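Local coordinates for nitrogenase molybdenum-iron protein alpha chain (PDB 4WES) that forms, with its beta chain, the molybdenum-iron component of nitrogenase and carries the iron-molybdenum cofactor at which dinitrogen is reduced to ammonium, at residues 68-73 against 128-133; 196-201 against 275-280; 211-216 against 267-272; 255-260 against 301-306. All coordinates share one frame; numbering follows the deposited sequence.

Interaction 1: residues 68-73 against 128-133; sequences DMVHIT and HEAYEM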
# COMPACT_ATOMS: atom_id res chain seq x y z
N ASP A 68 -26.64 6.68 -22.27
CA ASP A 68 -26.20 6.64 -23.68
C ASP A 68 -26.44 7.98 -24.37
O ASP A 68 -26.35 8.06 -25.61
CB ASP A 68 -26.84 5.48 -24.44
CG ASP A 68 -28.35 5.53 -24.47
OD1 ASP A 68 -28.97 6.38 -23.82
OD2 ASP A 68 -28.90 4.67 -25.17
N MET A 69 -26.65 9.02 -23.57
CA MET A 69 -26.66 10.40 -24.01
C MET A 69 -25.37 11.07 -23.57
O MET A 69 -24.99 10.89 -22.41
CB MET A 69 -27.92 11.06 -23.43
CG MET A 69 -28.18 12.52 -23.67
SD MET A 69 -29.88 12.87 -23.18
CE MET A 69 -29.80 14.67 -23.39
N VAL A 70 -24.71 11.81 -24.46
CA VAL A 70 -23.52 12.58 -24.06
C VAL A 70 -23.98 13.92 -23.51
O VAL A 70 -24.61 14.69 -24.19
CB VAL A 70 -22.52 12.75 -25.23
CG1 VAL A 70 -21.48 13.81 -24.91
CG2 VAL A 70 -21.87 11.43 -25.55
N HIS A 71 -23.66 14.16 -22.23
CA HIS A 71 -24.08 15.38 -21.54
C HIS A 71 -22.94 16.38 -21.50
O HIS A 71 -21.95 16.17 -20.82
CB HIS A 71 -24.53 15.04 -20.11
CG HIS A 71 -25.61 14.02 -20.07
ND1 HIS A 71 -26.92 14.29 -20.40
CD2 HIS A 71 -25.55 12.72 -19.73
CE1 HIS A 71 -27.61 13.17 -20.27
NE2 HIS A 71 -26.81 12.22 -19.84
N ILE A 72 -23.06 17.46 -22.28
CA ILE A 72 -22.01 18.47 -22.39
C ILE A 72 -22.35 19.67 -21.54
O ILE A 72 -23.35 20.35 -21.79
CB ILE A 72 -21.78 18.92 -23.85
CG1 ILE A 72 -21.50 17.72 -24.77
CG2 ILE A 72 -20.64 19.93 -23.89
CD1 ILE A 72 -21.34 18.11 -26.24
N THR A 73 -21.53 19.93 -20.53
CA THR A 73 -21.68 21.16 -19.75
C THR A 73 -21.06 22.32 -20.52
O THR A 73 -19.88 22.28 -20.85
CB THR A 73 -20.96 21.03 -18.39
OG1 THR A 73 -21.54 19.90 -17.70
CG2 THR A 73 -21.05 22.29 -17.59
N HIS A 128 -20.02 18.67 -32.26
CA HIS A 128 -19.55 17.86 -33.39
C HIS A 128 -18.45 16.89 -32.99
O HIS A 128 -18.48 15.75 -33.45
CB HIS A 128 -19.09 18.74 -34.53
CG HIS A 128 -20.22 19.36 -35.29
ND1 HIS A 128 -20.75 18.79 -36.42
CD2 HIS A 128 -20.94 20.50 -35.06
CE1 HIS A 128 -21.74 19.55 -36.86
NE2 HIS A 128 -21.88 20.59 -36.06
N GLU A 129 -17.51 17.29 -32.13
CA GLU A 129 -16.51 16.32 -31.65
C GLU A 129 -17.16 15.20 -30.88
O GLU A 129 -16.80 14.04 -31.09
CB GLU A 129 -15.43 17.02 -30.83
CG GLU A 129 -14.48 17.85 -31.65
CD GLU A 129 -13.41 18.63 -30.89
OE1 GLU A 129 -13.41 18.64 -29.66
OE2 GLU A 129 -12.55 19.22 -31.58
N ALA A 130 -18.12 15.52 -30.02
CA ALA A 130 -18.80 14.46 -29.27
C ALA A 130 -19.51 13.48 -30.21
O ALA A 130 -19.47 12.27 -30.01
CB ALA A 130 -19.78 15.05 -28.30
N TYR A 131 -20.20 14.01 -31.22
CA TYR A 131 -20.90 13.17 -32.15
C TYR A 131 -19.94 12.27 -32.92
O TYR A 131 -20.16 11.04 -33.01
CB TYR A 131 -21.73 14.03 -33.14
CG TYR A 131 -22.36 13.17 -34.20
CD1 TYR A 131 -23.44 12.35 -33.90
CD2 TYR A 131 -21.84 13.13 -35.47
CE1 TYR A 131 -23.96 11.49 -34.84
CE2 TYR A 131 -22.39 12.31 -36.43
CZ TYR A 131 -23.43 11.47 -36.10
OH TYR A 131 -23.98 10.64 -37.04
N GLU A 132 -18.91 12.85 -33.51
CA GLU A 132 -18.01 12.07 -34.34
C GLU A 132 -17.23 11.05 -33.53
O GLU A 132 -16.88 10.00 -34.05
CB GLU A 132 -17.06 12.96 -35.13
CG GLU A 132 -17.74 13.90 -36.11
CD GLU A 132 -18.48 13.23 -37.26
OE1 GLU A 132 -19.34 13.92 -37.86
OE2 GLU A 132 -18.17 12.06 -37.58
N MET A 133 -16.94 11.36 -32.26
CA MET A 133 -16.19 10.41 -31.44
C MET A 133 -17.05 9.31 -30.88
O MET A 133 -16.58 8.18 -30.74
CB MET A 133 -15.51 11.16 -30.28
CG MET A 133 -14.39 12.02 -30.78
SD MET A 133 -13.63 13.03 -29.50
CE MET A 133 -12.75 11.77 -28.60
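Val70 and Ile72 both set a methyl against Ala130 CB, and so seat helix 120-134 on strand 69-74 in a parallel-sheet alpha/beta domain. The helix lies in the connection from strand 106-107 to strand 138-143, which flank strand 69-74 on its two sides; the crossover therefore passes over the strand it packs against.

The contact is wholly apolar and buried, with no hydrogen bond across it. Residues two apart on the strand turn CB toward the helix, whereas the intervening His71 serves the other side, its ND1 bound to Tyr142 and its NE2 to Ile66 O. Val70 reaches Ala130 with one branch: CG1 stands anti to the backbone N (chi1 166°). Ile72 comes from farther along the strand with a straight CA-CB-CG1-CD1 chain (chi2 177°), so its terminal methyl does the touching. The small alanine lets the backbones approach to 7.3 Å between the CA atoms of Val70 and Ala130.

Beside the contact, Glu129 serves the subunit interface. Its carboxylate accepts backbone N-H groups of Lys13, Ala14 and Leu15 of the beta chain, and that Leu15 also packs on Ile72 and Ala130.

Ala130 CB lies 4.0 Å from Val70 CG1 and equally 4.0 Å from Ile72 CD1, the two directions opening by about 69° at the alanine methyl.

Interaction 2: residues 196-201 against 275-280; sequences DIIGKG and TKYGIP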
# COMPACT_ATOMS: atom_id res chain seq x y z
N ASP A 196 -39.81 17.02 -25.56
CA ASP A 196 -38.86 16.73 -26.64
C ASP A 196 -38.35 15.29 -26.64
O ASP A 196 -37.68 14.89 -27.61
CB ASP A 196 -37.67 17.72 -26.58
CG ASP A 196 -38.09 19.16 -26.73
OD1 ASP A 196 -39.27 19.43 -27.00
OD2 ASP A 196 -37.23 20.04 -26.53
N ILE A 197 -38.65 14.55 -25.58
CA ILE A 197 -38.18 13.16 -25.47
C ILE A 197 -39.36 12.18 -25.33
O ILE A 197 -39.54 11.28 -26.14
CB ILE A 197 -37.09 12.96 -24.36
CG1 ILE A 197 -35.97 13.97 -24.54
CG2 ILE A 197 -36.60 11.52 -24.40
CD1 ILE A 197 -34.90 13.89 -23.48
N ILE A 198 -40.13 12.33 -24.25
CA ILE A 198 -41.22 11.40 -23.97
C ILE A 198 -42.23 11.39 -25.12
O ILE A 198 -42.70 12.45 -25.57
CB ILE A 198 -41.93 11.76 -22.63
CG1 ILE A 198 -40.96 11.52 -21.47
CG2 ILE A 198 -43.22 10.97 -22.47
CD1 ILE A 198 -41.50 11.90 -20.11
N GLY A 199 -42.58 10.18 -25.57
CA GLY A 199 -43.58 9.99 -26.63
C GLY A 199 -43.02 10.09 -28.03
O GLY A 199 -43.77 9.98 -28.98
N LYS A 200 -41.70 10.25 -28.15
CA LYS A 200 -41.06 10.26 -29.46
C LYS A 200 -40.72 8.88 -29.99
O LYS A 200 -40.37 8.74 -31.15
CB LYS A 200 -39.83 11.16 -29.46
CG LYS A 200 -40.08 12.61 -29.13
CD LYS A 200 -40.93 13.36 -30.11
CE LYS A 200 -41.05 14.81 -29.70
NZ LYS A 200 -42.02 15.57 -30.53
N GLY A 201 -40.88 7.87 -29.16
CA GLY A 201 -40.58 6.50 -29.54
C GLY A 201 -41.74 5.81 -30.20
O GLY A 201 -42.82 6.37 -30.34
N THR A 275 -52.10 14.29 -17.96
CA THR A 275 -52.90 15.18 -18.78
C THR A 275 -52.84 14.78 -20.27
O THR A 275 -53.87 14.77 -20.97
CB THR A 275 -52.39 16.60 -18.62
OG1 THR A 275 -52.53 16.96 -17.24
CG2 THR A 275 -53.12 17.55 -19.52
N LYS A 276 -51.63 14.51 -20.76
CA LYS A 276 -51.43 14.32 -22.19
C LYS A 276 -51.82 12.92 -22.67
O LYS A 276 -52.39 12.78 -23.75
CB LYS A 276 -49.99 14.63 -22.57
CG LYS A 276 -49.70 14.52 -24.06
CD LYS A 276 -48.33 15.09 -24.43
CE LYS A 276 -48.02 14.91 -25.90
NZ LYS A 276 -46.77 15.59 -26.31
N TYR A 277 -51.49 11.91 -21.87
CA TYR A 277 -51.66 10.50 -22.27
C TYR A 277 -52.79 9.76 -21.53
O TYR A 277 -53.21 8.69 -21.97
CB TYR A 277 -50.34 9.73 -22.11
CG TYR A 277 -49.24 10.27 -22.96
CD1 TYR A 277 -49.29 10.16 -24.36
CD2 TYR A 277 -48.15 10.93 -22.41
CE1 TYR A 277 -48.29 10.69 -25.17
CE2 TYR A 277 -47.16 11.43 -23.21
CZ TYR A 277 -47.22 11.31 -24.58
OH TYR A 277 -46.21 11.84 -25.35
N GLY A 278 -53.22 10.30 -20.39
CA GLY A 278 -54.21 9.61 -19.56
C GLY A 278 -53.59 8.63 -18.59
O GLY A 278 -54.30 7.91 -17.91
N ILE A 279 -52.25 8.60 -18.49
CA ILE A 279 -51.58 7.64 -17.62
C ILE A 279 -51.64 8.13 -16.18
O ILE A 279 -51.11 9.20 -15.87
CB ILE A 279 -50.14 7.42 -18.07
CG1 ILE A 279 -50.06 6.90 -19.52
CG2 ILE A 279 -49.41 6.49 -17.11
CD1 ILE A 279 -48.69 7.06 -20.15
N PRO A 280 -52.27 7.34 -15.29
CA PRO A 280 -52.35 7.73 -13.87
C PRO A 280 -51.02 7.52 -13.19
O PRO A 280 -50.16 6.78 -13.66
CB PRO A 280 -53.42 6.80 -13.32
CG PRO A 280 -53.34 5.59 -14.18
CD PRO A 280 -52.94 6.06 -15.55
O HOH W 1 -44.90 14.31 -24.53
O HOH W 2 -46.48 11.94 -28.01
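Ile198 and Gly199 are the two central residues of a type II beta turn, closed by Lys200 N to Ile197 O at 3.1 Å, and this turn faces Tyr277 in the last turn of helix 263-277. Gly199 has the positive phi (85°) expected at the third position of such a turn. With no side chain there, the phenol can come down on the backbone: Tyr277 OH lies 3.5 Å from Gly199 CA. The apolar part is small, with Ile198 CG2 placed 4.0 Å from Tyr277 CE2, oblique to the ring.

The polar part runs through water. One water donates to Ile198 O, accepts from Lys276 NZ at 2.9 Å and is also 2.9 Å from Tyr277 OH, thus tying the turn to both helix residues with three bonds. A second lies in the ring plane, 2.7 Å from Tyr277 OH, and gives a weak bond to Gly199 O. Lys276 reaches the first water with an extended chain whose CG sits 4.0 Å above the centre of the tyrosine ring, covering that face.

The arrangement ties the loop between helix 182-196 and strand 209-215 to the C-terminal end of helix 263-277. Ile198 also packs on Val193, Ile269 and Met273, Tyr277 rests on Met194 of helix 182-196 as well, and the backbone of Gly199 is hydrogen-bonded to the backbone of Gln250 of helix 246-250.

Interaction 3: residues 211-216 against 267-272; sequences NVLGEY and NYIAEM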
# COMPACT_ATOMS: atom_id res chain seq x y z
N ASN A 211 -43.94 2.48 -15.09
CA ASN A 211 -42.69 3.24 -15.02
C ASN A 211 -42.40 3.57 -13.56
O ASN A 211 -43.32 3.80 -12.79
CB ASN A 211 -42.77 4.57 -15.73
CG ASN A 211 -43.02 4.47 -17.22
OD1 ASN A 211 -42.53 3.56 -17.91
ND2 ASN A 211 -43.84 5.41 -17.72
N VAL A 212 -41.11 3.62 -13.21
CA VAL A 212 -40.70 4.21 -11.95
C VAL A 212 -40.15 5.60 -12.22
O VAL A 212 -39.13 5.76 -12.89
CB VAL A 212 -39.69 3.36 -11.18
CG1 VAL A 212 -39.44 3.96 -9.79
CG2 VAL A 212 -40.15 1.92 -11.06
N LEU A 213 -40.88 6.60 -11.77
CA LEU A 213 -40.53 8.00 -12.00
C LEU A 213 -39.78 8.58 -10.80
O LEU A 213 -40.19 8.38 -9.64
CB LEU A 213 -41.77 8.85 -12.24
CG LEU A 213 -42.65 8.52 -13.46
CD1 LEU A 213 -43.71 9.60 -13.61
CD2 LEU A 213 -41.84 8.34 -14.72
N GLY A 214 -38.73 9.37 -11.07
CA GLY A 214 -38.00 10.01 -9.99
C GLY A 214 -37.23 9.01 -9.17
O GLY A 214 -37.28 8.99 -7.92
N GLU A 215 -36.50 8.16 -9.86
CA GLU A 215 -35.66 7.14 -9.27
C GLU A 215 -34.39 7.07 -10.09
O GLU A 215 -34.45 6.89 -11.32
CB GLU A 215 -36.37 5.80 -9.25
CG GLU A 215 -35.47 4.64 -8.93
CD GLU A 215 -34.67 4.80 -7.65
OE1 GLU A 215 -33.48 4.42 -7.65
OE2 GLU A 215 -35.25 5.30 -6.65
N TYR A 216 -33.23 7.20 -9.42
CA TYR A 216 -31.98 7.48 -10.13
C TYR A 216 -30.93 6.39 -9.96
O TYR A 216 -29.79 6.55 -10.33
CB TYR A 216 -31.50 8.89 -9.78
CG TYR A 216 -32.59 9.89 -10.07
CD1 TYR A 216 -32.81 10.34 -11.36
CD2 TYR A 216 -33.42 10.34 -9.07
CE1 TYR A 216 -33.84 11.20 -11.65
CE2 TYR A 216 -34.45 11.23 -9.34
CZ TYR A 216 -34.67 11.66 -10.64
OH TYR A 216 -35.69 12.53 -10.94
N ASN A 267 -42.59 15.20 -10.28
CA ASN A 267 -44.04 15.34 -10.28
C ASN A 267 -44.53 16.13 -11.50
O ASN A 267 -45.67 15.94 -11.94
CB ASN A 267 -44.63 15.93 -8.99
CG ASN A 267 -44.35 17.42 -8.79
OD1 ASN A 267 -45.27 18.22 -8.96
ND2 ASN A 267 -43.13 17.78 -8.41
N TYR A 268 -43.68 17.00 -12.03
CA TYR A 268 -44.04 17.78 -13.23
C TYR A 268 -44.41 16.82 -14.37
O TYR A 268 -45.49 16.93 -14.98
CB TYR A 268 -42.89 18.68 -13.68
CG TYR A 268 -42.22 19.43 -12.54
CD1 TYR A 268 -42.70 20.65 -12.08
CD2 TYR A 268 -41.08 18.92 -11.94
CE1 TYR A 268 -42.09 21.30 -11.01
CE2 TYR A 268 -40.48 19.56 -10.88
CZ TYR A 268 -40.97 20.75 -10.43
OH TYR A 268 -40.36 21.45 -9.39
N ILE A 269 -43.51 15.88 -14.66
CA ILE A 269 -43.75 14.83 -15.66
C ILE A 269 -44.91 13.92 -15.29
O ILE A 269 -45.71 13.55 -16.17
CB ILE A 269 -42.45 14.06 -15.96
CG1 ILE A 269 -41.60 14.86 -16.94
CG2 ILE A 269 -42.72 12.68 -16.51
CD1 ILE A 269 -40.16 14.41 -17.02
N ALA A 270 -45.06 13.56 -14.02
CA ALA A 270 -46.19 12.73 -13.63
C ALA A 270 -47.50 13.40 -13.99
O ALA A 270 -48.41 12.80 -14.57
CB ALA A 270 -46.15 12.40 -12.15
N GLU A 271 -47.62 14.68 -13.64
CA GLU A 271 -48.81 15.45 -13.97
C GLU A 271 -49.03 15.54 -15.48
O GLU A 271 -50.15 15.35 -15.98
CB GLU A 271 -48.69 16.86 -13.40
CG GLU A 271 -48.74 17.02 -11.90
CD GLU A 271 -48.47 18.46 -11.42
OE1 GLU A 271 -48.19 19.35 -12.27
OE2 GLU A 271 -48.54 18.71 -10.21
N MET A 272 -47.98 15.90 -16.20
CA MET A 272 -48.11 16.11 -17.64
C MET A 272 -48.43 14.83 -18.39
O MET A 272 -49.16 14.86 -19.37
CB MET A 272 -46.90 16.83 -18.22
CG MET A 272 -46.79 18.26 -17.73
SD MET A 272 -45.49 19.25 -18.48
CE MET A 272 -44.05 18.61 -17.63
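Leu213 meets Ala270 and Ile269 because its first torsion sets CG beside the backbone N (chi1 -62°) and its second carries CD1 on, anti to CA (chi2 -172°), making a straight arm from strand to helix. This is packing within a parallel alpha/beta domain: strand 209-215 lies next to strand 257-260 in the sheet, and helix 263-277, which follows the latter in the chain, covers the face from which Leu213 projects.

All the contacts fall on one methyl. Leu213 CD1 is 4.0 Å from Ala270 CB and 4.3 Å from Ile269 CG2. Ala270 presents only a methyl, and Leu213 CD1 reaches the helix main chain beside it; the three residues are buried.

The helix is kinked here, for the N atoms of Tyr268 and Ile269 lack their bonds to the preceding turn; Ile269 N is instead bound to Asn190 OD1 of helix 182-196. Beyond Leu213 the chain turns a corner at Gly214, which has positive phi, and leads to Tyr216, which touches the iron-molybdenum cluster and whose OH is hydrogen-bonded to Ser265 OG of the same pocket. The side chain of Leu213 is about 10 Å from the cluster and about 8 Å from that of its ligand Cys262.

The CG-CD1 bond of Leu213 aims almost squarely at Ala270 CA, 4.0 Å from CD1, with an angle of about 172° at the methyl.

Interaction 4: residues 255-260 against 301-306; sequences ADLNLV and KCFDDP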
# COMPACT_ATOMS: atom_id res chain seq x y z
N ALA A 255 -46.88 2.83 -20.93
CA ALA A 255 -47.12 2.28 -19.61
C ALA A 255 -48.54 2.52 -19.21
O ALA A 255 -49.18 3.45 -19.69
CB ALA A 255 -46.19 2.88 -18.56
N ASP A 256 -49.03 1.69 -18.29
CA ASP A 256 -50.34 1.90 -17.69
C ASP A 256 -50.35 2.58 -16.34
O ASP A 256 -51.39 3.08 -15.93
CB ASP A 256 -51.08 0.57 -17.58
CG ASP A 256 -51.64 0.14 -18.91
OD1 ASP A 256 -51.85 1.00 -19.79
OD2 ASP A 256 -51.82 -1.04 -19.11
N LEU A 257 -49.20 2.60 -15.64
CA LEU A 257 -49.17 3.22 -14.33
C LEU A 257 -47.79 3.78 -14.07
O LEU A 257 -46.79 3.07 -14.23
CB LEU A 257 -49.54 2.20 -13.24
CG LEU A 257 -49.65 2.73 -11.79
CD1 LEU A 257 -50.80 3.72 -11.65
CD2 LEU A 257 -49.83 1.54 -10.87
N ASN A 258 -47.76 5.06 -13.66
CA ASN A 258 -46.52 5.70 -13.21
C ASN A 258 -46.41 5.61 -11.69
O ASN A 258 -47.39 5.88 -10.97
CB ASN A 258 -46.51 7.17 -13.63
CG ASN A 258 -46.06 7.39 -15.05
OD1 ASN A 258 -45.16 6.70 -15.52
ND2 ASN A 258 -46.59 8.43 -15.70
N LEU A 259 -45.23 5.24 -11.22
CA LEU A 259 -44.93 5.15 -9.79
C LEU A 259 -43.99 6.32 -9.45
O LEU A 259 -42.89 6.37 -9.97
CB LEU A 259 -44.27 3.84 -9.46
CG LEU A 259 -44.90 2.56 -10.02
CD1 LEU A 259 -44.08 1.34 -9.62
CD2 LEU A 259 -46.34 2.39 -9.63
N VAL A 260 -44.36 7.19 -8.54
CA VAL A 260 -43.56 8.36 -8.22
C VAL A 260 -42.81 8.14 -6.91
O VAL A 260 -43.42 8.17 -5.83
CB VAL A 260 -44.44 9.62 -8.18
CG1 VAL A 260 -43.68 10.83 -7.66
CG2 VAL A 260 -45.02 9.92 -9.56
N LYS A 301 -53.77 -3.35 -6.27
CA LYS A 301 -55.13 -2.83 -6.25
C LYS A 301 -55.47 -2.10 -7.56
O LYS A 301 -56.57 -2.23 -8.08
CB LYS A 301 -55.35 -1.91 -5.06
CG LYS A 301 -55.46 -2.66 -3.74
CD LYS A 301 -55.43 -1.75 -2.52
CE LYS A 301 -55.35 -2.58 -1.26
NZ LYS A 301 -55.25 -1.74 -0.06
N CYS A 302 -54.50 -1.34 -8.08
CA CYS A 302 -54.74 -0.61 -9.32
C CYS A 302 -54.95 -1.54 -10.50
O CYS A 302 -55.84 -1.30 -11.32
CB CYS A 302 -53.58 0.36 -9.61
SG CYS A 302 -53.44 1.77 -8.51
N PHE A 303 -54.14 -2.59 -10.62
CA PHE A 303 -54.24 -3.52 -11.73
C PHE A 303 -55.43 -4.48 -11.59
O PHE A 303 -56.01 -4.93 -12.60
CB PHE A 303 -52.93 -4.26 -11.96
CG PHE A 303 -51.92 -3.45 -12.72
CD1 PHE A 303 -51.02 -2.66 -12.06
CD2 PHE A 303 -51.89 -3.45 -14.09
CE1 PHE A 303 -50.11 -1.90 -12.76
CE2 PHE A 303 -50.99 -2.69 -14.81
CZ PHE A 303 -50.07 -1.91 -14.14
N ASP A 304 -55.78 -4.82 -10.35
CA ASP A 304 -56.85 -5.77 -10.03
C ASP A 304 -56.87 -7.00 -10.94
O ASP A 304 -57.88 -7.36 -11.53
CB ASP A 304 -58.18 -5.03 -10.04
CG ASP A 304 -59.30 -5.83 -9.38
OD1 ASP A 304 -59.02 -6.74 -8.56
OD2 ASP A 304 -60.45 -5.49 -9.69
N ASP A 305 -55.72 -7.65 -11.01
CA ASP A 305 -55.52 -8.88 -11.74
C ASP A 305 -55.28 -10.00 -10.71
O ASP A 305 -54.37 -9.92 -9.89
CB ASP A 305 -54.29 -8.70 -12.62
CG ASP A 305 -53.97 -9.93 -13.44
OD1 ASP A 305 -53.39 -10.89 -12.92
OD2 ASP A 305 -54.24 -9.93 -14.65
N PRO A 306 -56.08 -11.08 -10.76
CA PRO A 306 -55.94 -12.08 -9.69
C PRO A 306 -54.56 -12.72 -9.59
O PRO A 306 -54.06 -12.97 -8.48
CB PRO A 306 -57.00 -13.11 -10.03
CG PRO A 306 -58.00 -12.37 -10.83
CD PRO A 306 -57.25 -11.33 -11.61
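Leu257 carries most of the contact between strand 257-260 and the end of helix 289-303, one of the helices that cover the parallel sheet of this alpha/beta domain. Asn258 and Val260, farther along the chain, touch helix 263-277, so the strand is packed between helices on its two faces.

From CB outward, the side chain passes obliquely across Phe303. Leu257 CB lies 4.2 Å from Phe303 CE1. CG then continues anti to the backbone N and beside the carbonyl carbon (chi1 -176°), and of its two branches CD2 carries the tip into the angle between Phe303 and Cys302. This methyl lies 3.9 Å from Phe303 CE1 and meets the thiol residue at its CB.

Farther round the ring, Asp256 adds its aliphatic part: its CB is 4.3 Å from Phe303 CE2, while its OD1 takes a weak hydrogen bond from Gln205 NE2. Phe303 also packs on Ile210 and meets the ring of Tyr234, planes at about 60°, and Cys302 rests on Ile282 of the next strand. The helix ends here: Asp304 has positive phi, and Asp305 N-caps helix 306-334, its OD1 accepting from Leu308 N.

At the tip, Leu257 CD2 stands 4.1 Å from Cys302 CB, and the directions to that atom and to Phe303 CE1 open by about 80°.

How the interactions relate
Interactions 2, 3 and 4 belong to one alpha/beta domain. Interactions 2 and 3 use helix 263-277 and touch through Ile198 CD1 and Ile269 CG2, 3.9 Å apart. Interactions 3 and 4 meet in the sheet, where Leu213 N is 2.7 Å from Leu259 O, a probable hydrogen bond between adjacent strands. Interaction 1 stands apart in another sheet, its centre 26 Å from those of both 2 and 3. The first and third are buried and purely aliphatic, both within about 13 Å (side chain to cluster) of a metal cluster, interaction 3 the nearer; interaction 2, also buried, is bridged by waters, and interaction 4 is only partly buried and uses an aromatic ring. Interaction 1 alone borders the beta chain.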